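PDB 1B77: protein (sliding clamp) from Enterobacteria phage RB69, which probably encircles DNA as a ring of three subunits and tethers the phage replicative polymerase to its template, raising the processivity of synthesis. Local coordinates for residues A[1-5]-A[69-73]; A[13-17]-A[187-191]; A[76-81]-A[91-95]; A[112-118]-A[194-200]; A[180-186]-A[218-222]. All blocks are in the same frame, centred on the assembly; numbering follows the deposited sequence.

Interaction 1: residues A[1-5]-A[69-73]; sequences MKLSK and DDAEI
Met1 (p, t, m) lays its side chain against Ile73, Met1 CG 3.4 Å from Ile73 CG2. Residues 1-3 are extended, and segment 1-5 runs roughly antiparallel to 69-73 (149°), with CA separations of 5.3 Å for Met1-Ile73 and 5.5 Å for Lys2-Glu72. Ile73 N donates to Met1 O at 2.9 Å, and the terminal amine Met1 N to Ile73 O and Glu72 OE2, each at 2.7 Å, the latter also a salt bridge. Lys2 extends (m, t, t) and turns at its last bond (chi4 p), making a salt bridge from Lys2 NZ to Glu72 OE1 at 2.5 Å. The Glu72 carboxylate bridges the two cations, one through each oxygen, and Asp49 also accepts from Met1 N. Beyond this, water fills the gap: one molecule links Leu3 N to Ala71 O at 2.8 Å each, another Leu3 O (2.5 Å) to Asp69 O (3.0 Å). Ser4 N-caps helix 5-15. This is a chain terminus fixed by a salt-bridge network, at the edge of three-stranded sheet 72-75, 81-84 and 88-92.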
# COMPACT_ATOMS: atom_id res chain seq x y z
N MET A 1 -26.89 -20.54 9.41
CA MET A 1 -26.02 -21.01 8.29
C MET A 1 -24.56 -20.64 8.55
O MET A 1 -24.26 -19.82 9.40
CB MET A 1 -26.45 -20.37 6.97
CG MET A 1 -26.24 -18.87 6.93
SD MET A 1 -26.40 -18.19 5.28
CE MET A 1 -25.01 -18.93 4.52
N LYS A 2 -23.67 -21.26 7.79
CA LYS A 2 -22.25 -20.99 7.91
C LYS A 2 -21.65 -20.73 6.53
O LYS A 2 -22.08 -21.31 5.54
CB LYS A 2 -21.52 -22.17 8.56
CG LYS A 2 -21.92 -22.42 10.01
CD LYS A 2 -21.07 -23.51 10.64
CE LYS A 2 -21.40 -23.72 12.11
NZ LYS A 2 -22.76 -24.28 12.34
N LEU A 3 -20.68 -19.83 6.47
CA LEU A 3 -20.02 -19.52 5.21
C LEU A 3 -18.55 -19.89 5.29
O LEU A 3 -17.81 -19.36 6.11
CB LEU A 3 -20.16 -18.03 4.89
CG LEU A 3 -21.58 -17.55 4.59
CD1 LEU A 3 -21.58 -16.05 4.37
CD2 LEU A 3 -22.11 -18.28 3.36
N SER A 4 -18.14 -20.83 4.44
CA SER A 4 -16.76 -21.27 4.40
C SER A 4 -15.94 -20.25 3.61
O SER A 4 -16.50 -19.40 2.91
CB SER A 4 -16.66 -22.64 3.72
OG SER A 4 -17.14 -22.58 2.39
N LYS A 5 -14.62 -20.35 3.71
CA LYS A 5 -13.72 -19.43 3.02
C LYS A 5 -13.84 -19.51 1.50
O LYS A 5 -13.64 -18.51 0.80
CB LYS A 5 -12.27 -19.67 3.46
CG LYS A 5 -11.95 -19.14 4.86
CD LYS A 5 -11.07 -17.89 4.79
CE LYS A 5 -10.87 -17.28 6.18
NZ LYS A 5 -9.92 -16.12 6.16
N ASP A 69 -14.17 -18.93 12.21
CA ASP A 69 -14.53 -19.46 10.90
C ASP A 69 -15.84 -20.25 10.91
O ASP A 69 -16.47 -20.41 9.86
CB ASP A 69 -13.40 -20.36 10.38
CG ASP A 69 -12.06 -19.66 10.33
OD1 ASP A 69 -11.99 -18.54 9.78
OD2 ASP A 69 -11.07 -20.23 10.85
N ASP A 70 -16.26 -20.73 12.07
CA ASP A 70 -17.50 -21.49 12.15
C ASP A 70 -18.62 -20.68 12.78
O ASP A 70 -19.62 -21.23 13.27
CB ASP A 70 -17.28 -22.79 12.95
CG ASP A 70 -17.15 -22.55 14.44
OD1 ASP A 70 -16.28 -21.73 14.84
OD2 ASP A 70 -17.91 -23.18 15.21
N ALA A 71 -18.47 -19.36 12.77
CA ALA A 71 -19.49 -18.48 13.33
C ALA A 71 -20.83 -18.79 12.68
O ALA A 71 -20.94 -18.87 11.46
CB ALA A 71 -19.11 -17.02 13.11
N GLU A 72 -21.86 -18.98 13.50
CA GLU A 72 -23.19 -19.28 13.02
C GLU A 72 -23.90 -17.97 12.70
O GLU A 72 -23.92 -17.06 13.53
CB GLU A 72 -23.96 -20.05 14.09
CG GLU A 72 -25.34 -20.54 13.69
CD GLU A 72 -25.30 -21.74 12.74
OE1 GLU A 72 -24.61 -22.74 13.06
OE2 GLU A 72 -25.98 -21.69 11.69
N ILE A 73 -24.47 -17.87 11.51
CA ILE A 73 -25.18 -16.66 11.13
C ILE A 73 -26.64 -16.96 10.84
O ILE A 73 -26.96 -17.93 10.15
CB ILE A 73 -24.52 -15.97 9.92
CG1 ILE A 73 -25.46 -14.90 9.38
CG2 ILE A 73 -24.15 -16.98 8.87
CD1 ILE A 73 -24.93 -14.15 8.18
O HOH W 1 -19.75 -19.01 8.97
O HOH W 2 -15.48 -19.47 7.14

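Interaction 2: residues A[13-17]-A[187-191]; sequences NFASI and MKIQP
Asn13 ND2 donates to Lys188 O at 2.9 Å with an N-H...O angle of 161°, and Lys188 is the centre of an inverse gamma turn (phi/psi -82/45°). The contact joins the end of helix 5-15 to a turn in the loop between strands 178-183 and 194-201, and so the N-terminal family region to the C-terminal one. Asn13, chi1 t, uses both amide atoms, because its OD1 bonds to the hydroxyl of Tyr216. A weak hydrogen bond, 3.4 Å, runs from Lys188 NZ to Ser16 O, with the lysine folded along m, m, t, p. The helix end turns on itself: Ser16 OG (chi1 p) and Ser16 N reach Asn13 O at 2.5 and 3.2 Å, and Ile17 N reaches Phe14 O at 2.7 Å. The CA atoms of Asn13 and Gln190 lie 6.5 Å apart and those of Ile17 and Lys188 6.6 Å. The packing is slight: Ser16 OG stands 4.0 Å from Lys188 CB, and Ile17 CG1 comes to 3.8 Å from that CB atom.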
# COMPACT_ATOMS: atom_id res chain seq x y z
N ASN A 13 -15.92 -12.02 -5.17
CA ASN A 13 -15.84 -11.73 -6.60
C ASN A 13 -17.18 -11.14 -7.05
O ASN A 13 -17.21 -10.21 -7.85
CB ASN A 13 -15.54 -13.01 -7.40
CG ASN A 13 -15.66 -12.81 -8.91
OD1 ASN A 13 -16.61 -13.29 -9.54
ND2 ASN A 13 -14.71 -12.09 -9.50
N PHE A 14 -18.27 -11.66 -6.50
CA PHE A 14 -19.62 -11.17 -6.81
C PHE A 14 -19.80 -9.70 -6.39
O PHE A 14 -20.38 -8.90 -7.13
CB PHE A 14 -20.68 -12.05 -6.13
CG PHE A 14 -20.97 -13.36 -6.84
CD1 PHE A 14 -19.98 -14.01 -7.58
CD2 PHE A 14 -22.23 -13.95 -6.75
CE1 PHE A 14 -20.25 -15.24 -8.20
CE2 PHE A 14 -22.50 -15.17 -7.37
CZ PHE A 14 -21.51 -15.82 -8.10
N ALA A 15 -19.29 -9.34 -5.21
CA ALA A 15 -19.41 -7.97 -4.72
C ALA A 15 -18.75 -6.96 -5.65
O ALA A 15 -19.09 -5.77 -5.64
CB ALA A 15 -18.81 -7.84 -3.32
N SER A 16 -17.79 -7.42 -6.45
CA SER A 16 -17.13 -6.51 -7.38
C SER A 16 -18.04 -6.32 -8.60
O SER A 16 -17.86 -5.40 -9.39
CB SER A 16 -15.78 -7.08 -7.81
OG SER A 16 -15.96 -8.17 -8.69
N ILE A 17 -19.03 -7.20 -8.76
CA ILE A 17 -19.96 -7.09 -9.87
C ILE A 17 -21.15 -6.21 -9.46
O ILE A 17 -21.63 -5.41 -10.25
CB ILE A 17 -20.49 -8.46 -10.32
CG1 ILE A 17 -19.33 -9.30 -10.86
CG2 ILE A 17 -21.58 -8.28 -11.39
CD1 ILE A 17 -19.72 -10.67 -11.34
N MET A 187 -15.43 -7.63 -17.52
CA MET A 187 -14.69 -8.88 -17.32
C MET A 187 -14.24 -9.08 -15.88
O MET A 187 -13.04 -9.23 -15.61
CB MET A 187 -13.46 -8.91 -18.24
CG MET A 187 -13.81 -8.99 -19.72
SD MET A 187 -14.54 -10.56 -20.20
CE MET A 187 -13.08 -11.60 -20.24
N LYS A 188 -15.20 -9.09 -14.96
CA LYS A 188 -14.92 -9.27 -13.53
C LYS A 188 -14.77 -10.77 -13.23
O LYS A 188 -15.33 -11.27 -12.26
CB LYS A 188 -16.08 -8.71 -12.69
CG LYS A 188 -16.53 -7.31 -13.08
CD LYS A 188 -15.56 -6.24 -12.63
CE LYS A 188 -15.99 -4.87 -13.13
NZ LYS A 188 -17.36 -4.50 -12.67
N ILE A 189 -14.04 -11.46 -14.09
CA ILE A 189 -13.82 -12.90 -13.95
C ILE A 189 -12.66 -13.22 -13.01
O ILE A 189 -11.54 -12.77 -13.24
CB ILE A 189 -13.50 -13.52 -15.33
CG1 ILE A 189 -14.73 -13.46 -16.23
CG2 ILE A 189 -13.03 -14.94 -15.18
CD1 ILE A 189 -15.08 -12.09 -16.70
N GLN A 190 -12.91 -14.01 -11.98
CA GLN A 190 -11.84 -14.38 -11.05
C GLN A 190 -10.84 -15.31 -11.75
O GLN A 190 -11.19 -15.97 -12.72
CB GLN A 190 -12.41 -15.06 -9.80
CG GLN A 190 -13.07 -16.42 -10.04
CD GLN A 190 -13.46 -17.12 -8.74
OE1 GLN A 190 -13.75 -18.31 -8.74
NE2 GLN A 190 -13.46 -16.38 -7.65
N PRO A 191 -9.59 -15.38 -11.28
CA PRO A 191 -8.61 -16.26 -11.92
C PRO A 191 -9.01 -17.73 -12.06
O PRO A 191 -9.63 -18.31 -11.18
CB PRO A 191 -7.36 -16.08 -11.06
CG PRO A 191 -7.91 -15.66 -9.74
CD PRO A 191 -8.98 -14.69 -10.13

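Interaction 3: residues A[76-81]-A[91-95]; sequences HTDGNI and YWPAA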
# COMPACT_ATOMS: atom_id res chain seq x y z
N HIS A 76 -31.86 -12.24 13.08
CA HIS A 76 -32.16 -11.82 14.44
C HIS A 76 -33.63 -11.43 14.63
O HIS A 76 -34.37 -11.26 13.66
CB HIS A 76 -31.28 -10.63 14.82
CG HIS A 76 -31.30 -10.31 16.28
ND1 HIS A 76 -31.29 -9.02 16.76
CD2 HIS A 76 -31.32 -11.11 17.37
CE1 HIS A 76 -31.29 -9.04 18.07
NE2 HIS A 76 -31.31 -10.30 18.47
N THR A 77 -34.01 -11.28 15.89
CA THR A 77 -35.36 -10.90 16.27
C THR A 77 -35.87 -9.64 15.59
O THR A 77 -37.07 -9.50 15.36
CB THR A 77 -35.45 -10.70 17.79
OG1 THR A 77 -35.14 -11.93 18.45
CG2 THR A 77 -36.83 -10.25 18.18
N ASP A 78 -34.98 -8.71 15.28
CA ASP A 78 -35.39 -7.46 14.65
C ASP A 78 -35.41 -7.49 13.12
O ASP A 78 -35.65 -6.46 12.48
CB ASP A 78 -34.51 -6.31 15.13
CG ASP A 78 -33.03 -6.54 14.87
OD1 ASP A 78 -32.67 -7.62 14.34
OD2 ASP A 78 -32.22 -5.64 15.20
N GLY A 79 -35.19 -8.66 12.52
CA GLY A 79 -35.18 -8.76 11.07
C GLY A 79 -33.80 -8.58 10.47
O GLY A 79 -33.62 -8.73 9.26
N ASN A 80 -32.82 -8.25 11.31
CA ASN A 80 -31.44 -8.05 10.86
C ASN A 80 -30.66 -9.34 11.00
O ASN A 80 -31.19 -10.35 11.46
CB ASN A 80 -30.77 -6.95 11.68
CG ASN A 80 -31.25 -5.57 11.30
OD1 ASN A 80 -31.10 -4.63 12.07
ND2 ASN A 80 -31.82 -5.44 10.10
N ILE A 81 -29.39 -9.31 10.61
CA ILE A 81 -28.55 -10.49 10.67
C ILE A 81 -27.73 -10.59 11.94
O ILE A 81 -27.16 -9.60 12.40
CB ILE A 81 -27.55 -10.53 9.51
CG1 ILE A 81 -28.29 -10.44 8.18
CG2 ILE A 81 -26.70 -11.78 9.60
CD1 ILE A 81 -27.39 -10.11 7.03
N TYR A 91 -24.01 -7.85 14.85
CA TYR A 91 -25.27 -7.67 14.15
C TYR A 91 -24.99 -6.88 12.88
O TYR A 91 -24.21 -5.93 12.90
CB TYR A 91 -26.28 -6.93 15.02
CG TYR A 91 -26.58 -7.64 16.32
CD1 TYR A 91 -27.40 -8.77 16.34
CD2 TYR A 91 -26.04 -7.19 17.52
CE1 TYR A 91 -27.67 -9.44 17.54
CE2 TYR A 91 -26.30 -7.85 18.72
CZ TYR A 91 -27.12 -8.97 18.72
OH TYR A 91 -27.36 -9.62 19.91
N TRP A 92 -25.60 -7.30 11.77
CA TRP A 92 -25.41 -6.63 10.49
C TRP A 92 -26.79 -6.32 9.90
O TRP A 92 -27.69 -7.14 9.93
CB TRP A 92 -24.59 -7.51 9.55
CG TRP A 92 -24.11 -6.79 8.31
CD1 TRP A 92 -24.78 -6.65 7.13
CD2 TRP A 92 -22.87 -6.09 8.16
NE1 TRP A 92 -24.03 -5.90 6.25
CE2 TRP A 92 -22.86 -5.54 6.86
CE3 TRP A 92 -21.77 -5.87 9.00
CZ2 TRP A 92 -21.78 -4.79 6.37
CZ3 TRP A 92 -20.69 -5.11 8.52
CH2 TRP A 92 -20.72 -4.59 7.21
N PRO A 93 -26.96 -5.11 9.34
CA PRO A 93 -28.25 -4.75 8.77
C PRO A 93 -28.73 -5.56 7.56
O PRO A 93 -27.95 -5.88 6.66
CB PRO A 93 -28.07 -3.28 8.43
CG PRO A 93 -26.63 -3.21 8.06
CD PRO A 93 -25.99 -4.02 9.17
N ALA A 94 -30.02 -5.88 7.59
CA ALA A 94 -30.68 -6.60 6.50
C ALA A 94 -31.27 -5.49 5.65
O ALA A 94 -31.98 -4.63 6.16
CB ALA A 94 -31.79 -7.47 7.05
N ALA A 95 -30.98 -5.50 4.36
CA ALA A 95 -31.47 -4.46 3.47
C ALA A 95 -32.87 -4.72 2.93
O ALA A 95 -33.31 -5.86 2.79
CB ALA A 95 -30.50 -4.28 2.32
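The turn between strands 72-75 and 81-84 stands beside a single antiparallel hydrogen-bonded pair, Ile81 with Trp92. Residues His76 to Gly79 form a type I turn, with Gly79 N bonded to His76 O at 3.0 Å. Asp78, chi1 p, folds back so that its OD1 accepts from Asn80 N, an Asx turn, and weakly from His76 ND1, both at 3.1 Å. His76, chi1 t, sets its ring obliquely beside that of Tyr91, chi1 m, with centroids 4.8 Å apart and planes at 36°. Ile81 N to Trp92 O and Trp92 N to Ile81 O are both 2.8 Å. Their CB atoms, 4.2 Å apart, leave the same face, but chi1 t carries the indole away, while Ile81 (m, t) faces Val52 and Leu54 of strand 52-54. Ala94 CB touches Gly79 O at 3.1 Å. Helix 57-64 lies on the Ile81-Trp92 face, its Phe60 meeting Trp92 edge-to-face; outer strand 88-92 joins the subunit interface, Tyr91 packing on Pro163 and Trp92 on Leu133 of the second subunit, to which Tyr91 also makes backbone hydrogen bonds.

Interaction 4: residues A[112-118]-A[194-200]; sequences ASVITEI and YKVMLWG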
# COMPACT_ATOMS: atom_id res chain seq x y z
N ALA A 112 -24.70 -22.39 -27.61
CA ALA A 112 -23.59 -21.62 -28.16
C ALA A 112 -23.42 -21.68 -29.68
O ALA A 112 -23.67 -22.70 -30.31
CB ALA A 112 -22.29 -22.05 -27.48
N SER A 113 -23.00 -20.56 -30.24
CA SER A 113 -22.77 -20.46 -31.67
C SER A 113 -21.36 -20.98 -31.92
O SER A 113 -21.10 -21.60 -32.95
CB SER A 113 -22.88 -19.00 -32.13
OG SER A 113 -24.12 -18.44 -31.76
N VAL A 114 -20.46 -20.72 -30.97
CA VAL A 114 -19.07 -21.19 -31.06
C VAL A 114 -18.53 -21.38 -29.66
O VAL A 114 -18.86 -20.62 -28.75
CB VAL A 114 -18.14 -20.17 -31.74
CG1 VAL A 114 -17.07 -20.90 -32.52
CG2 VAL A 114 -18.93 -19.22 -32.61
N ILE A 115 -17.67 -22.38 -29.49
CA ILE A 115 -17.07 -22.64 -28.19
C ILE A 115 -15.56 -22.57 -28.25
O ILE A 115 -14.95 -23.11 -29.17
CB ILE A 115 -17.45 -24.04 -27.65
CG1 ILE A 115 -18.97 -24.14 -27.45
CG2 ILE A 115 -16.72 -24.32 -26.35
CD1 ILE A 115 -19.45 -25.52 -27.00
N THR A 116 -14.95 -21.91 -27.28
CA THR A 116 -13.50 -21.82 -27.19
C THR A 116 -13.14 -21.88 -25.71
O THR A 116 -13.98 -22.26 -24.90
CB THR A 116 -12.94 -20.50 -27.81
OG1 THR A 116 -11.51 -20.47 -27.70
CG2 THR A 116 -13.52 -19.28 -27.12
N GLU A 117 -11.91 -21.51 -25.37
CA GLU A 117 -11.50 -21.55 -23.98
C GLU A 117 -10.24 -20.73 -23.73
O GLU A 117 -9.44 -20.52 -24.63
CB GLU A 117 -11.27 -22.99 -23.54
CG GLU A 117 -10.01 -23.65 -24.08
CD GLU A 117 -9.90 -25.10 -23.66
OE1 GLU A 117 -10.19 -25.41 -22.48
OE2 GLU A 117 -9.51 -25.95 -24.49
N ILE A 118 -10.09 -20.27 -22.50
CA ILE A 118 -8.93 -19.48 -22.12
C ILE A 118 -8.33 -20.07 -20.84
O ILE A 118 -9.05 -20.38 -19.89
CB ILE A 118 -9.33 -18.01 -21.90
CG1 ILE A 118 -8.10 -17.16 -21.57
CG2 ILE A 118 -10.40 -17.91 -20.82
CD1 ILE A 118 -8.33 -15.67 -21.73
N TYR A 194 -11.27 -21.24 -18.16
CA TYR A 194 -12.66 -21.13 -18.57
C TYR A 194 -13.01 -21.65 -19.95
O TYR A 194 -12.23 -21.53 -20.89
CB TYR A 194 -13.10 -19.66 -18.50
CG TYR A 194 -13.08 -19.07 -17.12
CD1 TYR A 194 -11.88 -18.65 -16.54
CD2 TYR A 194 -14.25 -18.96 -16.38
CE1 TYR A 194 -11.86 -18.13 -15.24
CE2 TYR A 194 -14.24 -18.45 -15.08
CZ TYR A 194 -13.04 -18.04 -14.52
OH TYR A 194 -13.05 -17.54 -13.24
N LYS A 195 -14.19 -22.23 -20.04
CA LYS A 195 -14.74 -22.70 -21.30
C LYS A 195 -15.49 -21.45 -21.76
O LYS A 195 -16.30 -20.91 -21.01
CB LYS A 195 -15.72 -23.85 -21.08
CG LYS A 195 -16.48 -24.25 -22.34
CD LYS A 195 -17.12 -25.64 -22.20
CE LYS A 195 -18.15 -25.68 -21.09
NZ LYS A 195 -18.77 -27.04 -20.97
N VAL A 196 -15.21 -20.97 -22.97
CA VAL A 196 -15.86 -19.77 -23.47
C VAL A 196 -16.91 -20.06 -24.53
O VAL A 196 -16.58 -20.53 -25.62
CB VAL A 196 -14.82 -18.81 -24.07
CG1 VAL A 196 -15.50 -17.52 -24.54
CG2 VAL A 196 -13.74 -18.52 -23.05
N MET A 197 -18.16 -19.77 -24.22
CA MET A 197 -19.25 -20.01 -25.16
C MET A 197 -19.82 -18.69 -25.68
O MET A 197 -20.35 -17.88 -24.92
CB MET A 197 -20.33 -20.83 -24.47
CG MET A 197 -19.79 -22.14 -23.93
SD MET A 197 -20.96 -22.98 -22.90
CE MET A 197 -20.63 -22.18 -21.31
N LEU A 198 -19.70 -18.50 -26.99
CA LEU A 198 -20.17 -17.28 -27.64
C LEU A 198 -21.48 -17.50 -28.40
O LEU A 198 -21.65 -18.50 -29.09
CB LEU A 198 -19.08 -16.78 -28.59
CG LEU A 198 -17.71 -16.66 -27.91
CD1 LEU A 198 -16.63 -16.47 -28.95
CD2 LEU A 198 -17.74 -15.50 -26.93
N TRP A 199 -22.40 -16.55 -28.26
CA TRP A 199 -23.70 -16.66 -28.91
C TRP A 199 -24.17 -15.40 -29.60
O TRP A 199 -24.09 -14.30 -29.05
CB TRP A 199 -24.75 -17.05 -27.88
CG TRP A 199 -26.15 -16.96 -28.42
CD1 TRP A 199 -26.74 -17.80 -29.31
CD2 TRP A 199 -27.14 -15.99 -28.06
NE1 TRP A 199 -28.04 -17.42 -29.53
CE2 TRP A 199 -28.31 -16.32 -28.77
CE3 TRP A 199 -27.16 -14.88 -27.20
CZ2 TRP A 199 -29.49 -15.57 -28.66
CZ3 TRP A 199 -28.33 -14.14 -27.09
CH2 TRP A 199 -29.48 -14.50 -27.81
N GLY A 200 -24.69 -15.58 -30.81
CA GLY A 200 -25.19 -14.47 -31.58
C GLY A 200 -26.44 -14.87 -32.34
O GLY A 200 -26.47 -15.91 -33.00
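Backbone hydrogen bonds dominate this antiparallel pairing, a worked example of ladder register altered by a bulge. Strands 114-118 and 194-200 run at 149°, their axes 4.2 Å apart at closest. Three residue pairs are bonded in both directions: Val114 N to Leu198 O 3.1 Å and Leu198 N to Val114 O 2.9 Å; Thr116 N to Val196 O 2.7 Å and Val196 N to Thr116 O 2.6 Å; Ile118 N to Tyr194 O 3.0 Å and Tyr194 N to Ile118 O 2.9 Å. Ser113 N also reaches Leu198 O, at 2.7 Å, so Ser113 and Val114 share one partner in a classic beta bulge.

One side-chain hydrogen bond lies beside the bulge: Gly200 N to Ser113 OG, 3.1 Å. Apolar contacts divide by face. Ile118 CG2 lies 4.0 Å from Tyr194 CB and 4.1 Å from Val196 CG2, whereas on the other face Ile115 CG1 meets Met197 CG at 4.1 Å; Ala112 CB comes to 3.8 Å from Met197 CB.

Strand 114-118 is outermost in the six-stranded sheet within this chain, and 204-210 flanks 194-201 on its far side. Helix 120-132 covers Ile118 and Tyr194 through Leu123, and Thr116 OG1 bonds to Thr170 OG1 of strand 165-171.

Interaction 5: residues A[180-186]-A[218-222]; sequences FVINMAN and IAMEA
At the apolar centre Met220 (m, t, t) lies between Phe180 and Ile182. Its SD atom is 3.3 Å from Phe180 CB and 4.5 Å from the centroid of the Phe180 ring, 55° off the normal, an oblique Met-aromatic contact. Met220 CE reaches Ile182 CD1 at 3.6 Å, and Ile182 CG2 lies 4.3 Å from Ile218 CG2. Ile218 CG2 also packs on Asn186 CB at 3.8 Å.

Residues 180-183 are extended, then wind into a 3-10 turn at 184-186, closed by Asn186 N to Asn183 O at 2.8 Å; residues 218-221 are extended. The segments run in opposite directions, with CA pairs Val181-Glu221 at 5.3 Å, Ile182-Met220 at 5.1 Å and Asn186-Ile218 at 6.9 Å. A single direct hydrogen bond joins them, Glu221 N to Val181 O at 2.8 Å. Around it Glu221 coils back (chi1 m, chi2 m), its CG 3.7 Å from Val181 CG1.

A water completes the polar edge: it accepts from Asn183 N at 2.8 Å and donates to Ala219 O at 2.7 Å and Glu221 OE2 at 2.6 Å. The arrangement joins two beta-sheets: the chain following strand 215-219 passes from the six-stranded sheet to strand 178-183 of the five-stranded one.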
# COMPACT_ATOMS: atom_id res chain seq x y z
N PHE A 180 -16.97 -10.69 -32.03
CA PHE A 180 -17.72 -10.36 -30.82
C PHE A 180 -16.94 -9.37 -29.96
O PHE A 180 -15.81 -9.64 -29.56
CB PHE A 180 -18.02 -11.62 -30.01
CG PHE A 180 -18.85 -12.64 -30.75
CD1 PHE A 180 -20.22 -12.44 -30.95
CD2 PHE A 180 -18.27 -13.80 -31.24
CE1 PHE A 180 -20.99 -13.39 -31.63
CE2 PHE A 180 -19.03 -14.76 -31.92
CZ PHE A 180 -20.39 -14.55 -32.11
N VAL A 181 -17.56 -8.23 -29.69
CA VAL A 181 -16.94 -7.17 -28.90
C VAL A 181 -17.39 -7.14 -27.44
O VAL A 181 -18.59 -7.16 -27.14
CB VAL A 181 -17.25 -5.80 -29.53
CG1 VAL A 181 -16.54 -4.69 -28.76
CG2 VAL A 181 -16.84 -5.80 -30.98
N ILE A 182 -16.41 -7.08 -26.53
CA ILE A 182 -16.70 -7.06 -25.11
C ILE A 182 -16.06 -5.86 -24.39
O ILE A 182 -14.89 -5.57 -24.60
CB ILE A 182 -16.22 -8.36 -24.42
CG1 ILE A 182 -17.08 -9.54 -24.89
CG2 ILE A 182 -16.28 -8.22 -22.90
CD1 ILE A 182 -16.62 -10.88 -24.37
N ASN A 183 -16.85 -5.18 -23.58
CA ASN A 183 -16.35 -4.04 -22.81
C ASN A 183 -15.52 -4.64 -21.68
O ASN A 183 -16.04 -5.33 -20.82
CB ASN A 183 -17.52 -3.22 -22.25
CG ASN A 183 -17.07 -2.13 -21.28
OD1 ASN A 183 -15.95 -1.62 -21.36
ND2 ASN A 183 -17.96 -1.76 -20.36
N MET A 184 -14.22 -4.37 -21.70
CA MET A 184 -13.34 -4.93 -20.70
C MET A 184 -13.76 -4.66 -19.26
O MET A 184 -13.39 -5.39 -18.35
CB MET A 184 -11.91 -4.42 -20.90
CG MET A 184 -10.89 -5.31 -20.23
SD MET A 184 -10.34 -6.72 -21.24
CE MET A 184 -11.83 -7.56 -21.59
N ALA A 185 -14.55 -3.61 -19.06
CA ALA A 185 -15.00 -3.27 -17.72
C ALA A 185 -15.96 -4.30 -17.16
O ALA A 185 -16.24 -4.30 -15.95
CB ALA A 185 -15.66 -1.90 -17.73
N ASN A 186 -16.48 -5.19 -18.01
CA ASN A 186 -17.41 -6.21 -17.54
C ASN A 186 -16.74 -7.56 -17.28
O ASN A 186 -17.41 -8.51 -16.88
CB ASN A 186 -18.53 -6.39 -18.56
CG ASN A 186 -19.21 -5.10 -18.92
OD1 ASN A 186 -19.61 -4.34 -18.04
ND2 ASN A 186 -19.34 -4.82 -20.21
N ILE A 218 -21.80 -12.44 -19.92
CA ILE A 218 -21.54 -11.04 -20.21
C ILE A 218 -22.15 -10.61 -21.53
O ILE A 218 -21.97 -11.27 -22.56
CB ILE A 218 -20.02 -10.78 -20.24
CG1 ILE A 218 -19.41 -11.16 -18.89
CG2 ILE A 218 -19.76 -9.32 -20.56
CD1 ILE A 218 -17.90 -11.30 -18.91
N ALA A 219 -22.89 -9.51 -21.49
CA ALA A 219 -23.52 -8.96 -22.68
C ALA A 219 -22.43 -8.41 -23.58
O ALA A 219 -21.43 -7.89 -23.09
CB ALA A 219 -24.50 -7.86 -22.29
N MET A 220 -22.62 -8.52 -24.89
CA MET A 220 -21.63 -8.01 -25.82
C MET A 220 -22.10 -6.71 -26.47
O MET A 220 -23.29 -6.39 -26.44
CB MET A 220 -21.30 -9.06 -26.88
CG MET A 220 -20.64 -10.31 -26.29
SD MET A 220 -20.25 -11.56 -27.53
CE MET A 220 -18.93 -12.38 -26.75
N GLU A 221 -21.16 -5.97 -27.03
CA GLU A 221 -21.45 -4.68 -27.65
C GLU A 221 -22.24 -4.69 -28.95
O GLU A 221 -22.28 -5.69 -29.66
CB GLU A 221 -20.14 -3.91 -27.86
CG GLU A 221 -19.35 -3.76 -26.57
CD GLU A 221 -20.20 -3.21 -25.46
OE1 GLU A 221 -20.76 -2.11 -25.63
OE2 GLU A 221 -20.31 -3.88 -24.40
N ALA A 222 -22.86 -3.55 -29.25
CA ALA A 222 -23.67 -3.39 -30.45
C ALA A 222 -22.83 -3.45 -31.72
O ALA A 222 -23.33 -3.82 -32.78
CB ALA A 222 -24.43 -2.06 -30.39
O HOH W 3 -19.53 -5.91 -23.00

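From the N terminus, interaction 1 opens first and closes at 69-73, fixing the chain start to the three-stranded sheet. Interaction 2 opens within that span and crosses it, closing some 170 residues later and bringing the two family regions together. Interaction 3, a short-range contact, falls wholly within this long loop and touches interaction 1 through Ile73 and Ile81. Interaction 4 crosses interaction 2, closing the chain from 112-118 to 194-200 within the six-stranded sheet. Interaction 5 crosses both and closes a shorter loop, 180-186 to 218-222, joining that sheet to the five-stranded one. These three meet: Ile189 packs on Tyr194 and Ile218, and Leu198 on Met220 and Phe180.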